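Local coordinates for NTD biosynthesis operon protein NtdA (Bacillus subtilis subsp. subtilis, PDB 4K2M) that catalyses the reversible pyridoxal phosphate-dependent transfer of an amino group from glutamate to 3-dehydro-glucose 6-phosphate, giving kanosamine 6-phosphate in antibiotic biosynthesis, at residues M207-I210 / R211-A214; E186-T189 / P190-F194; C178-P181 / D182-E185. One frame throughout, in Å; residues are numbered along the deposited sequence.

Contact 1. Residues M207-I210 / R211-A214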
loop_
_atom_site.group_PDB
_atom_site.type_symbol
_atom_site.label_atom_id
_atom_site.label_comp_id
_atom_site.label_asym_id
_atom_site.label_seq_id
_atom_site.Cartn_x
_atom_site.Cartn_y
_atom_site.Cartn_z
ATOM N N MET A 207 -29.847 0.891 4.366
ATOM C CA MET A 207 -29.292 2.221 4.119
ATOM C C MET A 207 -30.333 3.335 4.050
ATOM O O MET A 207 -30.062 4.470 4.471
ATOM C CB MET A 207 -28.416 2.214 2.865
ATOM C CG MET A 207 -27.117 1.403 3.015
ATOM S SD MET A 207 -26.058 2.059 4.301
ATOM C CE MET A 207 -25.551 3.597 3.553
ATOM N N GLN A 208 -31.520 3.031 3.548
ATOM C CA GLN A 208 -32.561 4.071 3.505
ATOM C C GLN A 208 -32.928 4.563 4.908
ATOM O O GLN A 208 -33.058 5.771 5.153
ATOM C CB GLN A 208 -33.809 3.587 2.748
ATOM C CG GLN A 208 -34.883 4.671 2.626
ATOM C CD GLN A 208 -36.051 4.249 1.753
ATOM O OE1 GLN A 208 -36.304 3.058 1.564
ATOM N NE2 GLN A 208 -36.766 5.228 1.212
ATOM N N HIS A 209 -33.057 3.629 5.843
ATOM C CA HIS A 209 -33.414 3.965 7.214
ATOM C C HIS A 209 -32.244 4.704 7.870
ATOM O O HIS A 209 -32.428 5.713 8.538
ATOM C CB HIS A 209 -33.794 2.682 7.959
ATOM C CG HIS A 209 -34.401 2.907 9.305
ATOM N ND1 HIS A 209 -34.488 4.153 9.891
ATOM C CD2 HIS A 209 -34.955 2.037 10.184
ATOM C CE1 HIS A 209 -35.068 4.039 11.073
ATOM N NE2 HIS A 209 -35.358 2.767 11.277
ATOM N N ILE A 210 -31.026 4.216 7.650
ATOM C CA ILE A 210 -29.837 4.909 8.130
ATOM C C ILE A 210 -29.771 6.348 7.605
ATOM O O ILE A 210 -29.487 7.273 8.361
ATOM C CB ILE A 210 -28.549 4.101 7.790
ATOM C CG1 ILE A 210 -28.548 2.779 8.564
ATOM C CG2 ILE A 210 -27.297 4.923 8.117
ATOM C CD1 ILE A 210 -27.410 1.813 8.174
ATOM N N ARG A 211 -30.056 6.546 6.318
ATOM C CA ARG A 211 -30.026 7.891 5.731
ATOM C C ARG A 211 -31.107 8.794 6.340
ATOM O O ARG A 211 -30.892 9.992 6.547
ATOM C CB ARG A 211 -30.163 7.792 4.197
ATOM C CG ARG A 211 -30.430 9.109 3.449
ATOM C CD ARG A 211 -29.492 10.217 3.875
ATOM N NE ARG A 211 -28.112 9.987 3.473
ATOM C CZ ARG A 211 -27.107 10.808 3.761
ATOM N NH1 ARG A 211 -27.321 11.910 4.467
ATOM N NH2 ARG A 211 -25.884 10.524 3.350
ATOM N N GLN A 212 -32.270 8.232 6.636
ATOM C CA GLN A 212 -33.302 9.034 7.289
ATOM C C GLN A 212 -32.827 9.562 8.639
ATOM O O GLN A 212 -33.057 10.725 8.967
ATOM C CB GLN A 212 -34.588 8.232 7.464
ATOM C CG GLN A 212 -35.340 8.028 6.167
ATOM C CD GLN A 212 -36.440 6.990 6.296
ATOM O OE1 GLN A 212 -36.667 6.441 7.377
ATOM N NE2 GLN A 212 -37.126 6.713 5.190
ATOM N N ILE A 213 -32.170 8.713 9.420
ATOM C CA ILE A 213 -31.603 9.152 10.694
ATOM C C ILE A 213 -30.499 10.180 10.487
ATOM O O ILE A 213 -30.460 11.211 11.165
ATOM C CB ILE A 213 -31.070 7.974 11.517
ATOM C CG1 ILE A 213 -32.226 7.029 11.843
ATOM C CG2 ILE A 213 -30.409 8.473 12.809
ATOM C CD1 ILE A 213 -31.801 5.695 12.403
ATOM N N ALA A 214 -29.591 9.897 9.556
ATOM C CA ALA A 214 -28.502 10.828 9.261
ATOM C C ALA A 214 -29.027 12.207 8.852
ATOM O O ALA A 214 -28.498 13.220 9.297
ATOM C CB ALA A 214 -27.591 10.267 8.185
#
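Arg211, Gln212, Ile213 and Ala214 each donate their backbone N-H to the carbonyl four residues earlier, from Arg211 N to Met207 O at 2.8 Å through to Ala214 N to Ile210 O at 2.9 Å, which makes about two turns of regular alpha helix. One turn apart, Gln208 meets Gln212 on the solvent side, and His209 meets Ile213 on the flank turned to the preceding loop. With CG turned away from the backbone N (chi1 -170°), the imidazole of His209 runs along the helix toward Ile213. CD1 of Ile213 approaches it obliquely, 3.9 Å from His209 CE1, a van der Waals contact of a methyl with the ring carbon between the two nitrogens. Gln212 OE1 lies 4.0 Å from His209 ND1, its amide plane turned 54° from the ring. ND1 finds no polar partner in the model, whereas NE2 has a probable hydrogen bond to Asp182 OD1, which, with packing on Pro181, probably helps to hold the ring's rotation. Gln208 and Gln212 suit the exposed side: the methylene CG of Gln208 lies 4.0 Å from NE2 of Gln212, carbon against amide, while the two amide planes are inclined at 55°. Arg211 bends at its second and third torsions and takes its guanidinium away from the turn, to a salt bridge with Asp239 and hydrogen bonds with Asn215 and the Tyr237 carbonyl. On the inner side Met207 and Ala214 lie on Val221, and Ile210 and Ala214 on Ile195; the small Ala214 suits the close approach to both strands. Such an amphipathic helix is characteristic of the beta-alpha-beta unit, here strand 192-195, helix 207-217 and strand 220-224.

Contact 2. Residues E186-T189 / P190-F194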
loop_
_atom_site.group_PDB
_atom_site.type_symbol
_atom_site.label_atom_id
_atom_site.label_comp_id
_atom_site.label_asym_id
_atom_site.label_seq_id
_atom_site.Cartn_x
_atom_site.Cartn_y
_atom_site.Cartn_z
ATOM N N GLU A 186 -30.522 6.294 19.505
ATOM C CA GLU A 186 -30.187 6.238 20.937
ATOM C C GLU A 186 -28.721 6.645 21.240
ATOM O O GLU A 186 -28.437 7.242 22.278
ATOM C CB GLU A 186 -30.487 4.812 21.455
ATOM C CG GLU A 186 -29.825 4.428 22.768
ATOM C CD GLU A 186 -30.234 3.039 23.262
ATOM O OE1 GLU A 186 -30.317 2.100 22.435
ATOM O OE2 GLU A 186 -30.471 2.886 24.484
ATOM N N ALA A 187 -27.794 6.341 20.328
ATOM C CA ALA A 187 -26.372 6.592 20.568
ATOM C C ALA A 187 -25.903 7.989 20.163
ATOM O O ALA A 187 -24.752 8.359 20.393
ATOM C CB ALA A 187 -25.522 5.534 19.860
ATOM N N ILE A 188 -26.782 8.761 19.537
ATOM C CA ILE A 188 -26.376 10.069 19.018
ATOM C C ILE A 188 -26.178 11.059 20.172
ATOM O O ILE A 188 -26.973 11.080 21.112
ATOM C CB ILE A 188 -27.410 10.588 17.987
ATOM C CG1 ILE A 188 -27.437 9.679 16.759
ATOM C CG2 ILE A 188 -27.091 12.025 17.558
ATOM C CD1 ILE A 188 -28.537 10.005 15.771
ATOM N N THR A 189 -25.086 11.829 20.117
ATOM C CA THR A 189 -24.749 12.833 21.131
ATOM C C THR A 189 -24.373 14.090 20.366
ATOM O O THR A 189 -24.319 14.063 19.130
ATOM C CB THR A 189 -23.549 12.383 22.000
ATOM O OG1 THR A 189 -22.338 12.494 21.243
ATOM C CG2 THR A 189 -23.728 10.954 22.493
ATOM N N PRO A 190 -24.096 15.200 21.073
ATOM C CA PRO A 190 -23.639 16.360 20.298
ATOM C C PRO A 190 -22.298 16.147 19.604
ATOM O O PRO A 190 -21.958 16.940 18.721
ATOM C CB PRO A 190 -23.483 17.448 21.366
ATOM C CG PRO A 190 -24.478 17.065 22.419
ATOM C CD PRO A 190 -24.403 15.559 22.472
ATOM N N TYR A 191 -21.547 15.112 19.987
ATOM C CA TYR A 191 -20.272 14.846 19.319
ATOM C C TYR A 191 -20.388 13.941 18.090
ATOM O O TYR A 191 -19.411 13.788 17.346
ATOM C CB TYR A 191 -19.244 14.287 20.301
ATOM C CG TYR A 191 -18.634 15.366 21.157
ATOM C CD1 TYR A 191 -17.264 15.562 21.185
ATOM C CD2 TYR A 191 -19.437 16.222 21.896
ATOM C CE1 TYR A 191 -16.707 16.568 21.954
ATOM C CE2 TYR A 191 -18.894 17.229 22.663
ATOM C CZ TYR A 191 -17.532 17.398 22.691
ATOM O OH TYR A 191 -16.997 18.403 23.462
ATOM N N THR A 192 -21.562 13.354 17.864
ATOM C CA THR A 192 -21.726 12.428 16.735
ATOM C C THR A 192 -21.649 13.202 15.423
ATOM O O THR A 192 -22.353 14.191 15.233
ATOM C CB THR A 192 -23.083 11.705 16.761
ATOM O OG1 THR A 192 -23.314 11.168 18.066
ATOM C CG2 THR A 192 -23.108 10.557 15.701
ATOM N N LYS A 193 -20.799 12.751 14.511
ATOM C CA LYS A 193 -20.685 13.399 13.213
ATOM C C LYS A 193 -20.919 12.409 12.083
ATOM O O LYS A 193 -21.304 12.806 10.983
ATOM C CB LYS A 193 -19.312 14.074 13.072
ATOM C CG LYS A 193 -19.087 15.258 14.023
ATOM C CD LYS A 193 -20.201 16.289 13.880
ATOM C CE LYS A 193 -19.969 17.518 14.763
ATOM N NZ LYS A 193 -19.710 17.138 16.175
ATOM N N PHE A 194 -20.714 11.119 12.359
ATOM C CA PHE A 194 -20.755 10.093 11.306
ATOM C C PHE A 194 -21.526 8.847 11.697
ATOM O O PHE A 194 -21.535 8.463 12.864
ATOM C CB PHE A 194 -19.332 9.625 10.984
ATOM C CG PHE A 194 -18.442 10.718 10.491
ATOM C CD1 PHE A 194 -18.408 11.035 9.144
ATOM C CD2 PHE A 194 -17.644 11.429 11.370
ATOM C CE1 PHE A 194 -17.589 12.058 8.684
ATOM C CE2 PHE A 194 -16.820 12.450 10.915
ATOM C CZ PHE A 194 -16.792 12.761 9.572
HETATM O O HOH W 1 -22.397 9.052 19.012
HETATM O O HOH W 2 -24.493 15.239 16.638
#
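Thr189 and Thr192 hold this reversal through both backbone and hydroxyls. The N-H of Thr189 points at Thr192 OG1 in a nearly straight hydrogen bond of 2.8 Å, and in return Thr192 N reaches Thr189 O at 3.1 Å, closing a type I beta turn from Thr189 to Thr192. With chi1 of 74°, Thr189 holds OG1 between its backbone N and carbonyl carbon, within 3.0 Å of Tyr191 N; this hydrogen bond makes an ST turn superimposed on the beta turn. Pro190 suits the second position of the turn, where its ring fixes phi and no N-H is needed. CG2 of Ile188 packs against the side of Thr192, 4.1 Å from Thr192 CB. Farther out, one water accepts from Thr192 OG1 and donates to Ala187 O, and another joins the carbonyl oxygens of Thr189 and Thr192, giving 2.8 Å to each of these O atoms. The hydroxyl of Thr189 is also hydrogen-bonded to Glu145 OE1 of strand 145-148. The turn thus leads into strand 192-195, which lies between strands 145-148 and 220-224, while Ile188 rests on Ile147 and on Tyr217 of helix 207-217.

Contact 3. Residues C178-P181 / D182-E185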
loop_
_atom_site.group_PDB
_atom_site.type_symbol
_atom_site.label_atom_id
_atom_site.label_comp_id
_atom_site.label_asym_id
_atom_site.label_seq_id
_atom_site.Cartn_x
_atom_site.Cartn_y
_atom_site.Cartn_z
ATOM N N CYS A 178 -25.981 -6.813 10.410
ATOM C CA CYS A 178 -25.678 -5.416 10.108
ATOM C C CYS A 178 -26.203 -4.505 11.197
ATOM O O CYS A 178 -27.091 -4.880 11.972
ATOM C CB CYS A 178 -26.276 -5.003 8.756
ATOM S SG CYS A 178 -25.559 -5.911 7.380
ATOM N N ILE A 179 -25.661 -3.293 11.237
ATOM C CA ILE A 179 -26.027 -2.315 12.258
ATOM C C ILE A 179 -27.540 -2.111 12.312
ATOM O O ILE A 179 -28.194 -1.957 11.288
ATOM C CB ILE A 179 -25.274 -0.983 12.026
ATOM C CG1 ILE A 179 -25.510 -0.001 13.177
ATOM C CG2 ILE A 179 -25.642 -0.355 10.678
ATOM C CD1 ILE A 179 -24.601 1.232 13.064
ATOM N N ASP A 180 -28.107 -2.141 13.514
ATOM C CA ASP A 180 -29.565 -2.043 13.643
ATOM C C ASP A 180 -29.955 -0.570 13.590
ATOM O O ASP A 180 -29.618 0.201 14.492
ATOM C CB ASP A 180 -29.993 -2.682 14.968
ATOM C CG ASP A 180 -31.511 -2.800 15.121
ATOM O OD1 ASP A 180 -32.270 -2.208 14.319
ATOM O OD2 ASP A 180 -31.937 -3.484 16.073
ATOM N N PRO A 181 -30.661 -0.154 12.527
ATOM C CA PRO A 181 -30.938 1.281 12.406
ATOM C C PRO A 181 -31.809 1.738 13.563
ATOM O O PRO A 181 -31.764 2.904 13.957
ATOM C CB PRO A 181 -31.729 1.387 11.099
ATOM C CG PRO A 181 -31.446 0.117 10.358
ATOM C CD PRO A 181 -31.255 -0.929 11.426
ATOM N N ASP A 182 -32.574 0.811 14.123
ATOM C CA ASP A 182 -33.401 1.141 15.280
ATOM C C ASP A 182 -32.609 1.373 16.572
ATOM O O ASP A 182 -33.196 1.698 17.598
ATOM C CB ASP A 182 -34.449 0.053 15.501
ATOM C CG ASP A 182 -35.527 0.062 14.439
ATOM O OD1 ASP A 182 -35.887 1.164 13.973
ATOM O OD2 ASP A 182 -36.007 -1.031 14.075
ATOM N N LYS A 183 -31.284 1.216 16.525
ATOM C CA LYS A 183 -30.438 1.424 17.711
ATOM C C LYS A 183 -29.514 2.623 17.550
ATOM O O LYS A 183 -28.771 2.989 18.463
ATOM C CB LYS A 183 -29.560 0.188 17.969
ATOM C CG LYS A 183 -30.311 -1.073 18.334
ATOM C CD LYS A 183 -30.856 -1.005 19.757
ATOM C CE LYS A 183 -31.283 -2.391 20.217
ATOM N NZ LYS A 183 -31.943 -2.346 21.552
ATOM N N ILE A 184 -29.546 3.234 16.377
ATOM C CA ILE A 184 -28.579 4.278 16.076
ATOM C C ILE A 184 -28.934 5.573 16.796
ATOM O O ILE A 184 -28.073 6.215 17.399
ATOM C CB ILE A 184 -28.492 4.513 14.553
ATOM C CG1 ILE A 184 -27.871 3.285 13.886
ATOM C CG2 ILE A 184 -27.680 5.770 14.240
ATOM C CD1 ILE A 184 -27.871 3.362 12.347
ATOM N N GLU A 185 -30.205 5.950 16.744
ATOM C CA GLU A 185 -30.616 7.245 17.270
ATOM C C GLU A 185 -30.306 7.375 18.764
ATOM O O GLU A 185 -29.843 8.420 19.223
ATOM C CB GLU A 185 -32.106 7.488 16.991
ATOM C CG GLU A 185 -32.605 8.798 17.564
ATOM C CD GLU A 185 -34.017 9.121 17.114
ATOM O OE1 GLU A 185 -34.390 10.309 17.143
ATOM O OE2 GLU A 185 -34.745 8.181 16.729
HETATM O O HOH W 3 -34.473 -3.423 14.022
HETATM O O HOH W 4 -32.741 4.497 15.776
#
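Asp180, Pro181, Asp182 and Lys183 form a local turn contact, an Asx turn combined with a backbone turn, in the connection between strands 166-169 and 192-195 of the aspartate aminotransferase-type fold. A chi1 of -172° puts CG of Asp180 on the far side from its N, where OD1 can accept the N-H of Asp182 at 3.0 Å, met from 50° above the carboxylate plane. The backbone closes around the same residues: Lys183 N donates to Asp180 O at 2.8 Å, and one step later Ile184 N makes a longer bond to Pro181 O at 3.3 Å. Pro181 suits the place after the aspartate, since its ring restricts phi and the turn asks for no N-H there. Beside the carboxylate lies the aliphatic part of Lys183, whose CG is 3.7 Å from Asp180 OD2; its ammonium group is farther off, so any electrostatic help is probably weak. Asp180 OD1 and Asp182 OD2, both probably charged, lie 3.9 Å apart with carboxylate planes inclined at 62°, and one water donates to both, probably easing their repulsion, while Asp182 OD1 turns to His209. On the buried side, the side chains of Ile179 and Ile184 cross at about a right angle, CD1 of Ile179 meeting CG1 of Ile184 at 3.9 Å. These branched apolar residues pack between Ile147 of strand 145-148 and Ile210 of helix 207-217, whereas the polar Glu185 turns to Tyr217 OH. A further water spans the end of the turn, donating to Pro181 O at 2.6 Å and accepting from Glu185 N.

Along the chain the order is contact 3, then contact 2, then contact 1. Contact 3 passes directly into contact 2 in the connection that leads to strand 192-195, and contact 1 follows on helix 207-217, the next long element after that strand. The centres of contacts 1 and 3 are about 10 Å apart, those of 2 and 3 about 13 Å, and those of 1 and 2 about 14 Å. Helix 207-217 joins them in space: Ile213 CG2 lies 3.8 Å from Ile188 CD1, and Ile210 CD1 lies 3.8 Å from Ile179 CG2. Together they seat one face of helix 207-217 on the connection before strand 192-195, at the side of the large mixed sheet and away from the residues that bind the cofactor and substrate.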